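Local coordinates for protein 16S rRNA (adenine(1408)-N(1))-methyltransferase (Catenulispora acidiphila, PDB 4X1O) that probably methylates N1 of adenine 1408 in 16S ribosomal RNA with S-adenosyl-L-methionine as methyl donor, a modification linked to aminoglycoside resistance, at residues 157-162 / 232-237. Numbering follows the deposited sequence.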
loop_
_atom_site.group_PDB
_atom_site.type_symbol
_atom_site.label_atom_id
_atom_site.label_comp_id
_atom_site.label_asym_id
_atom_site.label_seq_id
_atom_site.Cartn_x
_atom_site.Cartn_y
_atom_site.Cartn_z
ATOM N N PRO A 157 0.393 -8.473 -9.150
ATOM C CA PRO A 157 -0.958 -7.985 -8.862
ATOM C C PRO A 157 -0.921 -6.675 -8.094
ATOM O O PRO A 157 -0.004 -6.411 -7.304
ATOM C CB PRO A 157 -1.578 -9.086 -7.991
ATOM C CG PRO A 157 -0.561 -10.162 -7.881
ATOM C CD PRO A 157 0.764 -9.615 -8.299
ATOM N N LEU A 158 -1.913 -5.841 -8.370
ATOM C CA LEU A 158 -2.166 -4.662 -7.574
ATOM C C LEU A 158 -3.485 -4.878 -6.867
ATOM O O LEU A 158 -4.461 -5.269 -7.490
ATOM C CB LEU A 158 -2.210 -3.413 -8.429
ATOM C CG LEU A 158 -2.843 -2.171 -7.794
ATOM C CD1 LEU A 158 -1.926 -1.521 -6.758
ATOM C CD2 LEU A 158 -3.191 -1.187 -8.891
ATOM N N GLU A 159 -3.515 -4.661 -5.561
ATOM C CA GLU A 159 -4.763 -4.820 -4.817
ATOM C C GLU A 159 -5.031 -3.495 -4.144
ATOM O O GLU A 159 -4.184 -3.001 -3.407
ATOM C CB GLU A 159 -4.679 -5.936 -3.779
ATOM C CG GLU A 159 -4.735 -7.337 -4.358
ATOM C CD GLU A 159 -3.446 -8.095 -4.142
ATOM O OE1 GLU A 159 -2.461 -7.464 -3.703
ATOM O OE2 GLU A 159 -3.419 -9.317 -4.405
ATOM N N ILE A 160 -6.184 -2.896 -4.428
ATOM C CA ILE A 160 -6.554 -1.634 -3.805
ATOM C C ILE A 160 -7.773 -1.894 -2.943
ATOM O O ILE A 160 -8.712 -2.558 -3.384
ATOM C CB ILE A 160 -6.867 -0.546 -4.839
ATOM C CG1 ILE A 160 -5.645 -0.253 -5.707
ATOM C CG2 ILE A 160 -7.352 0.731 -4.158
ATOM C CD1 ILE A 160 -5.992 0.623 -6.908
ATOM N N SER A 161 -7.752 -1.395 -1.713
ATOM C CA SER A 161 -8.863 -1.606 -0.792
ATOM C C SER A 161 -9.254 -0.273 -0.210
ATOM O O SER A 161 -8.473 0.353 0.522
ATOM C CB SER A 161 -8.490 -2.586 0.333
ATOM O OG SER A 161 -8.404 -3.920 -0.140
ATOM N N ILE A 162 -10.451 0.184 -0.546
ATOM C CA ILE A 162 -10.917 1.478 -0.057
ATOM C C ILE A 162 -12.180 1.288 0.777
ATOM O O ILE A 162 -13.161 0.737 0.300
ATOM C CB ILE A 162 -11.199 2.447 -1.231
ATOM C CG1 ILE A 162 -9.926 2.703 -2.051
ATOM C CG2 ILE A 162 -11.776 3.773 -0.725
ATOM C CD1 ILE A 162 -10.197 3.353 -3.385
ATOM N N VAL A 232 -15.737 -2.650 1.897
ATOM C CA VAL A 232 -14.548 -2.246 1.179
ATOM C C VAL A 232 -14.760 -2.356 -0.313
ATOM O O VAL A 232 -15.271 -3.364 -0.785
ATOM C CB VAL A 232 -13.342 -3.107 1.613
ATOM C CG1 VAL A 232 -12.135 -2.892 0.690
ATOM C CG2 VAL A 232 -12.998 -2.794 3.053
ATOM N N LEU A 233 -14.370 -1.317 -1.045
ATOM C CA LEU A 233 -14.286 -1.407 -2.497
ATOM C C LEU A 233 -12.933 -2.008 -2.823
ATOM O O LEU A 233 -11.895 -1.461 -2.453
ATOM C CB LEU A 233 -14.452 -0.043 -3.153
ATOM C CG LEU A 233 -14.273 0.019 -4.667
ATOM C CD1 LEU A 233 -15.348 -0.780 -5.375
ATOM C CD2 LEU A 233 -14.276 1.471 -5.135
ATOM N N HIS A 234 -12.954 -3.157 -3.481
ATOM C CA HIS A 234 -11.730 -3.874 -3.756
ATOM C C HIS A 234 -11.483 -3.932 -5.243
ATOM O O HIS A 234 -12.354 -4.356 -5.999
ATOM C CB HIS A 234 -11.798 -5.287 -3.174
ATOM C CG HIS A 234 -10.482 -5.993 -3.163
ATOM N ND1 HIS A 234 -10.081 -6.835 -4.180
ATOM C CD2 HIS A 234 -9.466 -5.968 -2.270
ATOM C CE1 HIS A 234 -8.877 -7.303 -3.908
ATOM N NE2 HIS A 234 -8.479 -6.794 -2.755
ATOM N N LEU A 235 -10.303 -3.497 -5.659
ATOM C CA LEU A 235 -9.919 -3.557 -7.056
ATOM C C LEU A 235 -8.667 -4.385 -7.176
ATOM O O LEU A 235 -7.728 -4.185 -6.414
ATOM C CB LEU A 235 -9.671 -2.161 -7.621
ATOM C CG LEU A 235 -9.346 -2.036 -9.115
ATOM C CD1 LEU A 235 -9.892 -0.719 -9.634
ATOM C CD2 LEU A 235 -7.843 -2.135 -9.396
ATOM N N ARG A 236 -8.657 -5.307 -8.128
ATOM C CA ARG A 236 -7.448 -6.059 -8.426
ATOM C C ARG A 236 -7.064 -5.834 -9.875
ATOM O O ARG A 236 -7.927 -5.826 -10.762
ATOM C CB ARG A 236 -7.655 -7.552 -8.150
ATOM C CG ARG A 236 -6.378 -8.382 -8.325
ATOM C CD ARG A 236 -6.574 -9.858 -7.957
ATOM N NE ARG A 236 -7.310 -10.600 -8.977
ATOM C CZ ARG A 236 -8.558 -11.035 -8.831
ATOM N NH1 ARG A 236 -9.211 -10.804 -7.700
ATOM N NH2 ARG A 236 -9.154 -11.703 -9.812
ATOM N N ALA A 237 -5.774 -5.645 -10.107
ATOM C CA ALA A 237 -5.230 -5.463 -11.445
ATOM C C ALA A 237 -3.915 -6.214 -11.561
ATOM O O ALA A 237 -3.367 -6.699 -10.562
ATOM C CB ALA A 237 -5.023 -3.983 -11.750
#
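Ile160 and Leu235 are paired on two neighbouring antiparallel strands, 157-162 and 232-237, in the seven-stranded sheet of a Rossmann-like class I methyltransferase. Strand 229-239, the reversed strand of the sheet, is inserted between 157-163 and the edge strand 200-212, which gives the order 3-2-1-4-5-7-6 characteristic of this fold. Three hydrogen-bonded pairs, Leu158 with Ala237, Ile160 with Leu235 and Ile162 with Leu233, join the backbones through six N-H to O=C bonds. Most are nearly straight, as from Ile160 N to Leu235 O (2.8 Å, 171° at the hydrogen). Leu158 N lies farthest from the plane of its acceptor carbonyl, approaching Ala237 O from 40° above it.

The side chains of these three pairs form the tightly packed, wholly buried side. Ile160 and Leu235 run alongside each other and touch through CD1 and CD2, 4.2 Å apart, while the CB atoms of Leu158 and Ala237 meet at 4.4 Å. Helix 131-139 covers part of this layer: its Val137 packs on both Ile160 and Ile162. Leu133 on the same helix belongs to the S-adenosyl-L-methionine site.

The other side is more polar; Glu159, His234 and Arg236 are partly open to solvent there, whereas Ser161 is buried. CG of His234 stands anti to its backbone N (chi1 -168°), and this carries the imidazole back over strand 157-162, between Ser161 and Glu159. The Glu159 chain runs alongside the ring, its CB 4.0 Å from His234 NE2. Toward Val232 the packing closes again, with CG1 of that valine 3.7 Å from Ser161 CB. Ser161 OG lies at the imidazole edge, near the ring plane, 3.1 Å from His234 CD2.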